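Local coordinates for protein pectate lyase (Bacillus subtilis, PDB 5AMV) that cleaves polygalacturonate by calcium-dependent beta-elimination, releasing oligosaccharides with an unsaturated 4-deoxy-galacturonosyl group at the non-reducing end, at residues I56-T61 and T136-V141; T129-S134 and R155-Q160; V290-Y295 and A383-N388; Y319-V324 and G377-S382. One frame throughout, in Å; residues are numbered along the deposited sequence.

Contact 1: I56-T61 and T136-V141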
loop_
_atom_site.group_PDB
_atom_site.type_symbol
_atom_site.label_atom_id
_atom_site.label_comp_id
_atom_site.label_asym_id
_atom_site.label_seq_id
_atom_site.Cartn_x
_atom_site.Cartn_y
_atom_site.Cartn_z
ATOM N N ILE A 56 7.897 19.103 3.492
ATOM C CA ILE A 56 8.134 18.561 4.827
ATOM C C ILE A 56 9.226 17.534 4.727
ATOM O O ILE A 56 9.036 16.514 4.064
ATOM C CB ILE A 56 6.864 17.884 5.387
ATOM C CG1 ILE A 56 5.743 18.910 5.550
ATOM C CG2 ILE A 56 7.160 17.155 6.744
ATOM C CD1 ILE A 56 4.374 18.289 5.862
ATOM N N TYR A 57 10.365 17.811 5.389
ATOM C CA TYR A 57 11.479 16.880 5.487
ATOM C C TYR A 57 11.308 16.019 6.735
ATOM O O TYR A 57 11.143 16.566 7.816
ATOM C CB TYR A 57 12.833 17.625 5.625
ATOM C CG TYR A 57 13.220 18.272 4.323
ATOM C CD1 TYR A 57 13.750 17.501 3.283
ATOM C CD2 TYR A 57 13.007 19.643 4.108
ATOM C CE1 TYR A 57 14.095 18.097 2.036
ATOM C CE2 TYR A 57 13.360 20.228 2.902
ATOM C CZ TYR A 57 13.889 19.454 1.875
ATOM O OH TYR A 57 14.194 20.090 0.688
ATOM N N ILE A 58 11.384 14.700 6.587
ATOM C CA ILE A 58 11.370 13.808 7.750
ATOM C C ILE A 58 12.800 13.551 8.184
ATOM O O ILE A 58 13.625 13.007 7.410
ATOM C CB ILE A 58 10.592 12.479 7.470
ATOM C CG1 ILE A 58 9.152 12.898 7.107
ATOM C CG2 ILE A 58 10.739 11.480 8.677
ATOM C CD1 ILE A 58 8.034 11.970 7.489
ATOM N N LYS A 59 13.089 13.945 9.425
ATOM C CA LYS A 59 14.405 13.751 9.992
ATOM C C LYS A 59 14.405 12.609 11.024
ATOM O O LYS A 59 13.782 12.735 12.110
ATOM C CB LYS A 59 14.851 15.092 10.619
ATOM C CG LYS A 59 16.160 15.028 11.330
ATOM C CD LYS A 59 16.551 16.397 11.884
ATOM C CE LYS A 59 17.973 16.314 12.414
ATOM N NZ LYS A 59 18.305 17.598 13.128
ATOM N N GLY A 60 15.077 11.508 10.667
ATOM C CA GLY A 60 15.229 10.364 11.576
ATOM C C GLY A 60 13.950 9.551 11.609
ATOM O O GLY A 60 13.191 9.521 10.641
ATOM N N THR A 61 13.676 8.960 12.768
ATOM C CA THR A 61 12.507 8.059 12.946
ATOM C C THR A 61 11.374 8.782 13.638
ATOM O O THR A 61 11.588 9.373 14.714
ATOM C CB THR A 61 12.957 6.887 13.806
ATOM O OG1 THR A 61 13.890 6.096 13.057
ATOM C CG2 THR A 61 11.757 5.966 14.240
ATOM N N THR A 136 19.373 8.949 4.521
ATOM C CA THR A 136 19.092 7.574 4.142
ATOM C C THR A 136 18.380 6.781 5.250
ATOM O O THR A 136 18.171 5.564 5.096
ATOM C CB THR A 136 20.361 6.802 3.736
ATOM O OG1 THR A 136 21.247 6.705 4.858
ATOM C CG2 THR A 136 21.050 7.449 2.526
ATOM N N ASN A 137 17.977 7.444 6.328
ATOM C CA ASN A 137 17.375 6.697 7.440
ATOM C C ASN A 137 16.097 7.334 7.955
ATOM O O ASN A 137 15.719 7.114 9.118
ATOM C CB ASN A 137 18.395 6.563 8.594
ATOM C CG ASN A 137 18.746 7.922 9.232
ATOM O OD1 ASN A 137 18.484 8.996 8.664
ATOM N ND2 ASN A 137 19.336 7.873 10.445
ATOM N N ALA A 138 15.392 8.086 7.089
ATOM C CA ALA A 138 14.081 8.631 7.473
ATOM C C ALA A 138 13.069 7.491 7.582
ATOM O O ALA A 138 12.937 6.701 6.668
ATOM C CB ALA A 138 13.610 9.637 6.454
ATOM N N LYS A 139 12.328 7.436 8.686
ATOM C CA LYS A 139 11.410 6.310 8.946
ATOM C C LYS A 139 10.116 6.855 9.538
ATOM O O LYS A 139 10.142 7.790 10.345
ATOM C CB LYS A 139 12.033 5.333 9.956
ATOM C CG LYS A 139 13.295 4.626 9.495
ATOM C CD LYS A 139 13.807 3.753 10.645
ATOM C CE LYS A 139 15.084 2.997 10.309
ATOM N NZ LYS A 139 16.166 3.862 9.749
ATOM N N VAL A 140 8.994 6.267 9.125
ATOM C CA VAL A 140 7.720 6.491 9.791
ATOM C C VAL A 140 7.317 5.106 10.340
ATOM O O VAL A 140 7.184 4.138 9.588
ATOM C CB VAL A 140 6.647 7.035 8.796
ATOM C CG1 VAL A 140 5.248 6.991 9.414
ATOM C CG2 VAL A 140 6.993 8.444 8.363
ATOM N N VAL A 141 7.126 5.025 11.665
ATOM C CA VAL A 141 6.917 3.764 12.333
ATOM C C VAL A 141 5.528 3.730 12.951
ATOM O O VAL A 141 5.192 4.601 13.757
ATOM C CB VAL A 141 8.009 3.494 13.448
ATOM C CG1 VAL A 141 7.788 2.137 14.091
ATOM C CG2 VAL A 141 9.414 3.496 12.796
HETATM O O HOH W 1 16.602 10.943 8.458
HETATM O O HOH W 2 16.114 6.900 11.821
#

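Contact 2: T129-S134 and R155-Q160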
loop_
_atom_site.group_PDB
_atom_site.type_symbol
_atom_site.label_atom_id
_atom_site.label_comp_id
_atom_site.label_asym_id
_atom_site.label_seq_id
_atom_site.Cartn_x
_atom_site.Cartn_y
_atom_site.Cartn_z
ATOM N N THR A 129 1.415 19.039 -1.271
ATOM C CA THR A 129 2.357 18.707 -0.201
ATOM C C THR A 129 3.400 17.776 -0.757
ATOM O O THR A 129 3.051 16.820 -1.473
ATOM C CB THR A 129 1.643 17.998 0.937
ATOM O OG1 THR A 129 0.622 18.847 1.484
ATOM C CG2 THR A 129 2.617 17.630 2.037
ATOM N N THR A 130 4.666 18.038 -0.411
ATOM C CA THR A 130 5.757 17.115 -0.668
ATOM C C THR A 130 6.358 16.706 0.670
ATOM O O THR A 130 6.681 17.559 1.489
ATOM C CB THR A 130 6.865 17.738 -1.537
ATOM O OG1 THR A 130 6.336 18.007 -2.852
ATOM C CG2 THR A 130 8.141 16.801 -1.606
ATOM N N ILE A 131 6.443 15.399 0.897
ATOM C CA ILE A 131 7.039 14.875 2.124
ATOM C C ILE A 131 8.173 13.953 1.704
ATOM O O ILE A 131 7.950 12.977 1.003
ATOM C CB ILE A 131 6.011 14.084 3.009
ATOM C CG1 ILE A 131 4.705 14.880 3.199
ATOM C CG2 ILE A 131 6.679 13.536 4.338
ATOM C CD1 ILE A 131 3.635 14.162 4.066
ATOM N N VAL A 132 9.396 14.276 2.131
ATOM C CA VAL A 132 10.567 13.538 1.682
ATOM C C VAL A 132 11.476 13.217 2.870
ATOM O O VAL A 132 11.595 14.012 3.800
ATOM C CB VAL A 132 11.385 14.245 0.560
ATOM C CG1 VAL A 132 10.507 14.475 -0.715
ATOM C CG2 VAL A 132 11.918 15.567 1.040
ATOM N N GLY A 133 12.082 12.043 2.840
ATOM C CA GLY A 133 13.025 11.711 3.901
ATOM C C GLY A 133 14.335 12.447 3.760
ATOM O O GLY A 133 14.865 12.617 2.641
ATOM N N SER A 134 14.889 12.880 4.888
ATOM C CA SER A 134 16.225 13.465 4.897
ATOM C C SER A 134 17.269 12.349 5.009
ATOM O O SER A 134 17.187 11.487 5.895
ATOM C CB SER A 134 16.355 14.447 6.070
ATOM O OG SER A 134 15.607 15.624 5.844
ATOM N N ARG A 155 8.385 10.651 -0.874
ATOM C CA ARG A 155 9.626 10.043 -1.346
ATOM C C ARG A 155 10.641 9.781 -0.235
ATOM O O ARG A 155 10.740 10.557 0.716
ATOM C CB ARG A 155 10.331 10.900 -2.431
ATOM C CG ARG A 155 9.391 11.277 -3.610
ATOM C CD ARG A 155 10.050 12.196 -4.657
ATOM N NE ARG A 155 11.081 11.474 -5.406
ATOM C CZ ARG A 155 11.959 12.066 -6.210
ATOM N NH1 ARG A 155 11.977 13.387 -6.341
ATOM N NH2 ARG A 155 12.854 11.330 -6.855
ATOM N N ASN A 156 11.439 8.747 -0.442
ATOM C CA ASN A 156 12.676 8.506 0.310
ATOM C C ASN A 156 12.444 8.280 1.807
ATOM O O ASN A 156 13.249 8.721 2.650
ATOM C CB ASN A 156 13.678 9.658 0.109
ATOM C CG ASN A 156 15.072 9.263 0.524
ATOM O OD1 ASN A 156 15.535 8.171 0.188
ATOM N ND2 ASN A 156 15.778 10.180 1.202
ATOM N N ILE A 157 11.348 7.577 2.115
ATOM C CA ILE A 157 10.993 7.252 3.502
ATOM C C ILE A 157 10.753 5.747 3.614
ATOM O O ILE A 157 10.111 5.160 2.755
ATOM C CB ILE A 157 9.701 7.987 3.954
ATOM C CG1 ILE A 157 9.898 9.506 3.995
ATOM C CG2 ILE A 157 9.189 7.494 5.361
ATOM C CD1 ILE A 157 8.579 10.256 3.681
ATOM N N GLU A 158 11.202 5.193 4.722
ATOM C CA GLU A 158 10.935 3.798 5.074
ATOM C C GLU A 158 9.736 3.792 6.033
ATOM O O GLU A 158 9.811 4.314 7.147
ATOM C CB GLU A 158 12.160 3.113 5.720
ATOM C CG GLU A 158 11.822 1.659 6.148
ATOM C CD GLU A 158 12.990 0.945 6.807
ATOM O OE1 GLU A 158 14.118 1.506 6.813
ATOM O OE2 GLU A 158 12.796 -0.190 7.287
ATOM N N PHE A 159 8.623 3.199 5.586
ATOM C CA PHE A 159 7.431 3.055 6.446
ATOM C C PHE A 159 7.453 1.657 7.018
ATOM O O PHE A 159 7.573 0.704 6.267
ATOM C CB PHE A 159 6.175 3.182 5.549
ATOM C CG PHE A 159 5.925 4.576 5.057
ATOM C CD1 PHE A 159 6.555 5.093 3.892
ATOM C CD2 PHE A 159 5.051 5.398 5.759
ATOM C CE1 PHE A 159 6.289 6.387 3.446
ATOM C CE2 PHE A 159 4.784 6.705 5.336
ATOM C CZ PHE A 159 5.397 7.208 4.186
ATOM N N GLN A 160 7.321 1.524 8.337
ATOM C CA GLN A 160 7.379 0.227 9.004
ATOM C C GLN A 160 6.095 0.026 9.804
ATOM O O GLN A 160 5.643 0.933 10.507
ATOM C CB GLN A 160 8.525 0.211 10.013
ATOM C CG GLN A 160 9.931 0.470 9.439
ATOM C CD GLN A 160 10.982 0.281 10.528
ATOM O OE1 GLN A 160 10.669 0.341 11.716
ATOM N NE2 GLN A 160 12.201 0.028 10.134
#

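Contact 3: V290-Y295 and A383-N388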
loop_
_atom_site.group_PDB
_atom_site.type_symbol
_atom_site.label_atom_id
_atom_site.label_comp_id
_atom_site.label_asym_id
_atom_site.label_seq_id
_atom_site.Cartn_x
_atom_site.Cartn_y
_atom_site.Cartn_z
ATOM N N VAL A 290 1.631 -1.615 -15.342
ATOM C CA VAL A 290 2.568 -2.308 -14.468
ATOM C C VAL A 290 3.805 -2.661 -15.293
ATOM O O VAL A 290 3.752 -3.548 -16.149
ATOM C CB VAL A 290 1.870 -3.558 -13.909
ATOM C CG1 VAL A 290 2.855 -4.456 -13.056
ATOM C CG2 VAL A 290 0.589 -3.148 -13.131
ATOM N N TYR A 291 4.898 -1.948 -15.125
ATOM C CA TYR A 291 6.077 -2.293 -15.945
ATOM C C TYR A 291 7.399 -2.241 -15.211
ATOM O O TYR A 291 7.607 -1.416 -14.304
ATOM C CB TYR A 291 6.142 -1.450 -17.251
ATOM C CG TYR A 291 6.570 0.009 -17.113
ATOM C CD1 TYR A 291 7.920 0.371 -17.209
ATOM C CD2 TYR A 291 5.628 1.018 -16.936
ATOM C CE1 TYR A 291 8.348 1.693 -17.097
ATOM C CE2 TYR A 291 6.058 2.394 -16.845
ATOM C CZ TYR A 291 7.395 2.692 -16.938
ATOM O OH TYR A 291 7.809 4.019 -16.864
ATOM N N ASN A 292 8.336 -3.092 -15.644
ATOM C CA ASN A 292 9.680 -3.079 -15.062
ATOM C C ASN A 292 9.717 -3.264 -13.535
ATOM O O ASN A 292 10.577 -2.674 -12.871
ATOM C CB ASN A 292 10.469 -1.784 -15.424
ATOM C CG ASN A 292 10.861 -1.681 -16.891
ATOM O OD1 ASN A 292 11.251 -0.598 -17.338
ATOM N ND2 ASN A 292 10.785 -2.802 -17.643
ATOM N N ASN A 293 8.806 -4.071 -12.987
ATOM C CA ASN A 293 8.842 -4.387 -11.560
ATOM C C ASN A 293 9.534 -5.724 -11.384
ATOM O O ASN A 293 9.549 -6.557 -12.304
ATOM C CB ASN A 293 7.419 -4.386 -10.977
ATOM C CG ASN A 293 6.726 -3.056 -11.138
ATOM O OD1 ASN A 293 7.054 -2.061 -10.475
ATOM N ND2 ASN A 293 5.798 -2.987 -12.091
ATOM N N TYR A 294 10.094 -5.945 -10.190
ATOM C CA TYR A 294 10.860 -7.142 -9.902
ATOM C C TYR A 294 10.213 -7.784 -8.670
ATOM O O TYR A 294 10.044 -7.102 -7.651
ATOM C CB TYR A 294 12.319 -6.828 -9.613
ATOM C CG TYR A 294 13.086 -8.085 -9.310
ATOM C CD1 TYR A 294 13.192 -9.112 -10.266
ATOM C CD2 TYR A 294 13.708 -8.247 -8.070
ATOM C CE1 TYR A 294 13.876 -10.251 -10.010
ATOM C CE2 TYR A 294 14.426 -9.433 -7.782
ATOM C CZ TYR A 294 14.496 -10.429 -8.761
ATOM O OH TYR A 294 15.186 -11.573 -8.469
ATOM N N TYR A 295 9.820 -9.047 -8.797
ATOM C CA TYR A 295 9.137 -9.771 -7.714
ATOM C C TYR A 295 10.009 -10.958 -7.372
ATOM O O TYR A 295 10.460 -11.714 -8.274
ATOM C CB TYR A 295 7.730 -10.280 -8.171
ATOM C CG TYR A 295 6.855 -9.219 -8.818
ATOM C CD1 TYR A 295 7.102 -8.808 -10.123
ATOM C CD2 TYR A 295 5.805 -8.618 -8.103
ATOM C CE1 TYR A 295 6.313 -7.819 -10.738
ATOM C CE2 TYR A 295 5.021 -7.602 -8.714
ATOM C CZ TYR A 295 5.292 -7.240 -10.022
ATOM O OH TYR A 295 4.565 -6.260 -10.677
ATOM N N ALA A 383 15.506 -8.290 -19.462
ATOM C CA ALA A 383 16.779 -8.813 -18.958
ATOM C C ALA A 383 17.530 -7.854 -18.032
ATOM O O ALA A 383 18.399 -8.282 -17.288
ATOM C CB ALA A 383 17.707 -9.175 -20.171
ATOM N N ASN A 384 17.172 -6.566 -18.033
ATOM C CA ASN A 384 17.890 -5.583 -17.203
ATOM C C ASN A 384 17.135 -5.178 -15.920
ATOM O O ASN A 384 17.685 -4.498 -15.049
ATOM C CB ASN A 384 18.210 -4.336 -18.014
ATOM C CG ASN A 384 19.045 -4.639 -19.267
ATOM O OD1 ASN A 384 18.781 -4.104 -20.345
ATOM N ND2 ASN A 384 19.993 -5.537 -19.137
ATOM N N VAL A 385 15.901 -5.667 -15.802
ATOM C CA VAL A 385 15.010 -5.290 -14.681
ATOM C C VAL A 385 15.485 -5.707 -13.309
ATOM O O VAL A 385 15.501 -4.849 -12.395
ATOM C CB VAL A 385 13.567 -5.745 -14.958
ATOM C CG1 VAL A 385 12.652 -5.580 -13.696
ATOM C CG2 VAL A 385 13.015 -4.970 -16.164
ATOM N N LYS A 386 15.888 -6.969 -13.129
ATOM C CA LYS A 386 16.344 -7.411 -11.813
ATOM C C LYS A 386 17.441 -6.473 -11.298
ATOM O O LYS A 386 17.311 -5.882 -10.222
ATOM C CB LYS A 386 16.809 -8.873 -11.828
ATOM C CG LYS A 386 17.441 -9.268 -10.505
ATOM C CD LYS A 386 17.822 -10.755 -10.487
ATOM C CE LYS A 386 18.619 -11.089 -9.247
ATOM N NZ LYS A 386 19.170 -12.500 -9.281
ATOM N N SER A 387 18.508 -6.294 -12.077
ATOM C CA SER A 387 19.643 -5.472 -11.638
ATOM C C SER A 387 19.244 -4.014 -11.370
ATOM O O SER A 387 19.643 -3.417 -10.354
ATOM C CB SER A 387 20.795 -5.542 -12.665
ATOM O OG SER A 387 21.960 -4.890 -12.150
ATOM N N ASN A 388 18.449 -3.430 -12.285
ATOM C CA ASN A 388 18.091 -2.026 -12.174
ATOM C C ASN A 388 17.273 -1.826 -10.893
ATOM O O ASN A 388 17.554 -0.934 -10.106
ATOM C CB ASN A 388 17.310 -1.510 -13.403
ATOM C CG ASN A 388 18.174 -1.442 -14.670
ATOM O OD1 ASN A 388 19.388 -1.620 -14.597
ATOM N ND2 ASN A 388 17.545 -1.212 -15.815
#

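Contact 4: Y319-V324 and G377-S382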
loop_
_atom_site.group_PDB
_atom_site.type_symbol
_atom_site.label_atom_id
_atom_site.label_comp_id
_atom_site.label_asym_id
_atom_site.label_seq_id
_atom_site.Cartn_x
_atom_site.Cartn_y
_atom_site.Cartn_z
ATOM N N TYR A 319 -2.272 -3.602 -17.613
ATOM C CA TYR A 319 -1.448 -3.646 -18.795
ATOM C C TYR A 319 0.009 -3.761 -18.343
ATOM O O TYR A 319 0.606 -2.802 -17.830
ATOM C CB TYR A 319 -1.704 -2.383 -19.626
ATOM C CG TYR A 319 -1.193 -2.421 -21.043
ATOM C CD1 TYR A 319 0.159 -2.232 -21.319
ATOM C CD2 TYR A 319 -2.068 -2.613 -22.098
ATOM C CE1 TYR A 319 0.687 -2.266 -22.650
ATOM C CE2 TYR A 319 -1.591 -2.624 -23.412
ATOM C CZ TYR A 319 -0.219 -2.447 -23.693
ATOM O OH TYR A 319 0.241 -2.453 -25.000
ATOM N N ALA A 320 0.565 -4.961 -18.521
ATOM C CA ALA A 320 1.856 -5.268 -17.927
ATOM C C ALA A 320 2.937 -5.437 -18.981
ATOM O O ALA A 320 2.716 -6.097 -20.008
ATOM C CB ALA A 320 1.737 -6.529 -17.046
ATOM N N GLN A 321 4.076 -4.773 -18.776
ATOM C CA GLN A 321 5.199 -4.915 -19.697
ATOM C C GLN A 321 6.525 -5.118 -18.972
ATOM O O GLN A 321 6.888 -4.358 -18.073
ATOM C CB GLN A 321 5.362 -3.657 -20.571
ATOM C CG GLN A 321 4.192 -3.404 -21.494
ATOM C CD GLN A 321 4.313 -2.078 -22.173
ATOM O OE1 GLN A 321 4.174 -1.028 -21.544
ATOM N NE2 GLN A 321 4.596 -2.104 -23.477
ATOM N N ASN A 322 7.292 -6.092 -19.452
ATOM C CA ASN A 322 8.660 -6.280 -19.015
ATOM C C ASN A 322 8.872 -6.353 -17.495
ATOM O O ASN A 322 9.740 -5.638 -16.938
ATOM C CB ASN A 322 9.601 -5.288 -19.694
ATOM C CG ASN A 322 9.681 -5.526 -21.217
ATOM O OD1 ASN A 322 8.936 -6.382 -21.757
ATOM N ND2 ASN A 322 10.599 -4.850 -21.881
ATOM N N ASN A 323 8.091 -7.223 -16.863
ATOM C CA ASN A 323 8.195 -7.482 -15.438
ATOM C C ASN A 323 8.894 -8.801 -15.226
ATOM O O ASN A 323 8.794 -9.693 -16.084
ATOM C CB ASN A 323 6.787 -7.545 -14.795
ATOM C CG ASN A 323 6.067 -6.222 -14.872
ATOM O OD1 ASN A 323 6.383 -5.306 -14.125
ATOM N ND2 ASN A 323 5.135 -6.076 -15.827
ATOM N N VAL A 324 9.564 -8.940 -14.082
ATOM C CA VAL A 324 10.421 -10.125 -13.845
ATOM C C VAL A 324 10.042 -10.733 -12.485
ATOM O O VAL A 324 10.040 -9.995 -11.484
ATOM C CB VAL A 324 11.890 -9.653 -13.840
ATOM C CG1 VAL A 324 12.867 -10.848 -13.474
ATOM C CG2 VAL A 324 12.262 -9.104 -15.213
ATOM N N GLY A 377 7.550 6.658 -19.092
ATOM C CA GLY A 377 8.949 6.863 -19.423
ATOM C C GLY A 377 9.489 5.654 -20.168
ATOM O O GLY A 377 8.718 4.773 -20.618
ATOM N N SER A 378 10.806 5.588 -20.272
ATOM C CA SER A 378 11.465 4.496 -20.991
ATOM C C SER A 378 11.235 3.141 -20.329
ATOM O O SER A 378 11.383 2.997 -19.117
ATOM C CB SER A 378 12.959 4.778 -21.097
ATOM O OG SER A 378 13.172 5.832 -22.009
ATOM N N ILE A 379 10.880 2.148 -21.142
ATOM C CA ILE A 379 10.670 0.787 -20.654
ATOM C C ILE A 379 11.941 -0.040 -20.862
ATOM O O ILE A 379 12.354 -0.280 -22.007
ATOM C CB ILE A 379 9.418 0.155 -21.315
ATOM C CG1 ILE A 379 8.194 1.039 -21.049
ATOM C CG2 ILE A 379 9.202 -1.294 -20.820
ATOM C CD1 ILE A 379 6.938 0.555 -21.723
ATOM N N ASP A 380 12.574 -0.456 -19.766
ATOM C CA ASP A 380 13.780 -1.285 -19.803
ATOM C C ASP A 380 13.428 -2.618 -20.425
ATOM O O ASP A 380 12.327 -3.149 -20.260
ATOM C CB ASP A 380 14.326 -1.578 -18.398
ATOM C CG ASP A 380 14.704 -0.321 -17.626
ATOM O OD1 ASP A 380 14.931 0.752 -18.247
ATOM O OD2 ASP A 380 14.770 -0.414 -16.374
ATOM N N ALA A 381 14.402 -3.178 -21.117
ATOM C CA ALA A 381 14.357 -4.595 -21.507
ATOM C C ALA A 381 14.209 -5.469 -20.255
ATOM O O ALA A 381 14.850 -5.225 -19.214
ATOM C CB ALA A 381 15.663 -4.961 -22.259
ATOM N N SER A 382 13.401 -6.516 -20.360
ATOM C CA SER A 382 13.228 -7.430 -19.221
ATOM C C SER A 382 14.518 -7.962 -18.619
ATOM O O SER A 382 14.639 -8.101 -17.398
ATOM C CB SER A 382 12.345 -8.585 -19.622
ATOM O OG SER A 382 11.143 -8.122 -20.196
#

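Contact 1: I56-T61 and T136-V141
Ile58 and Val140 carry the close-packed half of this contact. Their side chains cross at about a right angle, with the tip CD1 of Ile58 3.8 Å from CG2 of Val140. Ile58 CG2 sits anti to its own backbone N (CG1 at chi1 -60°) and faces the methyl of Ala138, whose CB also lies 3.5 Å from Ile58 O. Phe159 and Ile157 cover Val140 from the neighbouring coil, which continues the apolar layer. One backbone bond ties the two segments: Lys139 N donates to Gly60 O over 3.0 Å, nearly straight at 161°, and reaches the oxygen from above the carbonyl plane. Gly60 has a positive phi (78°), a conformation that favours glycine, and the chain resumes at Thr61 as a parallel partner of Lys139.

The outer side is looser and wet. One water accepts from Gly60 N and donates to Asn137 OD1, 2.7 Å from each of the two atoms. A second joins Thr61 OG1 to Asn137 O. Lys139 is modelled in two conformers, and the weak bond of its NZ to Asn137 O in one of them is doubtful. Farther along, Thr61 CG2 rests 3.7 Å from Val141 CG2. The chemistry thus differs by side: apolar branches meet on the inner side, while on the outer side, next to that one methyl-methyl touch, two waters each join a backbone atom of one segment to a side chain of the other.

Contact 2: T129-S134 and R155-Q160
The carboxamide of Asn156 lies against Gly133, using its edge as the contact. ND2 donates to Gly133 O at 3.0 Å, and that oxygen lies in the plane of the amide; seen from the acceptor, the donor stands well above the carbonyl plane, 54° out of it. ND2 also bonds Gly135 O, and OD1 accepts from Gly396 N, which brings the C-terminal tail to the same group. The second flat group, the ring of Phe159, carries Ile157 CG2 over one face, 3.6 Å above the plane and offset toward the rim; Phe201 meets the ring nearly parallel, and Phe145 edge-to-face.

An alanine in place of Asn156 would probably leave Gly133 O, Gly135 O and Gly396 N each without this amide partner.

Backbone bonds complete the join: Arg155 N to Ile131 O at 3.0 Å and Gly133 N to Arg155 O at 2.9 Å. Inside, Ile131 CG2 meets Ile157 CD1 at 3.8 Å, and Ile157 CG1 presses on Gly133 N at 3.5 Å; a side chain on Gly133 would run into Asn156 O. The guanidinium of Arg155 leads away to a salt bridge with Asp197. Asn156 has left-handed backbone angles (phi 63°) and turns the chain sharply from strand 152-155 into strand 158-160, as at the short T2 corner of the parallel beta-helix of polysaccharide lyase family 1.

Contact 3: V290-Y295 and A383-N388
Tyr294 and Lys386 lie side by side and point the same way. Lys386 CG lies over one face of the Tyr294 ring, offset toward the rim, 3.9 Å from the centroid and 25° off the normal, a CH-pi contact. Lys386 CB sits beside CE1 of the ring, and CD and CE pass the hydroxyl, CD at 3.4 Å from Tyr294 OH. Both side chains leave with CG anti to the backbone N (chi1 180° for Tyr294), and the lysine is extended beyond CG. Beside this pair Val385 splits its branches: CG1 touches Asn293 O at 3.5 Å and CG2 touches Asn292 ND2 at 3.4 Å. Val385, buried, thus sets its two methyls against polar atoms of Asn292 and Asn293 at a break in the strand.

Those polar atoms are held by a second shell. Tyr294 OH is hydrogen-bonded to Asp326 OD2, which fixes the far end of the ring. Asn292 donates through ND2 to Asn322 O and accepts at OD1 from Asp380 N, two hydrogen bonds that fix the amide against which Val385 CG2 rests. Asn293 OD1 takes Asn271 N, and Asn293 N in turn gives to Asn323 OD1. This coil-to-coil chain of asparagines is consistent with the asparagine ladder of a parallel beta-helix, here at a corner where Asn292 is left-handed (phi 56°) and which helix 382-392 covers from outside.

Contact 4: Y319-V324 and G377-S382
Asn322 ND2 donates to Asp380 O over 2.9 Å, the one hydrogen bond between the two segments. It is nearly straight (169° at the hydrogen); the acceptor lies in the plane of the amide, and the donor is tilted from the carbonyl plane of Asp380. The amide is also flanked on opposite sides of its plane. Over one face stands Ser382 OG, 3.1 Å from Asn322 CG, a hydroxyl whose hydrogen bond goes to Gly349 O. On the other side is the methyl CG2 of Ile379, displaced past the ND2 end and 4.0 Å from Asn322 ND2. The bond to Asp380 O and the close approach of Ser382 OG leave the group little freedom to turn.

An alanine in place of Asn322 would probably leave Asp380 O without its side-chain donor and a gap where the carboxamide lay beside Ser382 OG.

Ile379 works in a second direction. Its CD1 ends 3.2 Å from Gln321 OE1 and 3.7 Å from Gln321 CD, the two side chains crossing at about a right angle. Gln321 OE1 has its polar partner in His289 NE2. At the other end Val324 CG2 rests 3.4 Å from Ser382 O. Asp380 turns its carboxylate away, where OD2 meets His270 NE2 and Asn388 ND2.

Asn322 takes left-handed backbone angles (phi 52°) between the two parts of strand 317-326, and the end of the 377-382 loop, leading into helix 382-392, runs beside this corner, its direction 38° from that of 321-324. The tight corner is consistent with the T2 turn of the parallel beta-helix of pectate lyases.

The four contacts form two pairs on the same right-handed parallel beta-helix. Contacts 1 and 2 have centres 6 Å apart and interlock along the chain, their segments alternating; strands 54-58 and 129-133 are neighbours, as are 139-141 and 158-160. Contacts 3 and 4, centres 7 Å apart, share neighbouring strands 287-296 and 317-326, with contact 4 nested inside the loop that contact 3 closes. The pairs follow in series and do not touch: contact 1 lies about 31 Å from contact 4, centre to centre. The first pair joins early coils to each other; the second lays the C-terminal loop and helix 382-392 over later coils of the same solenoid.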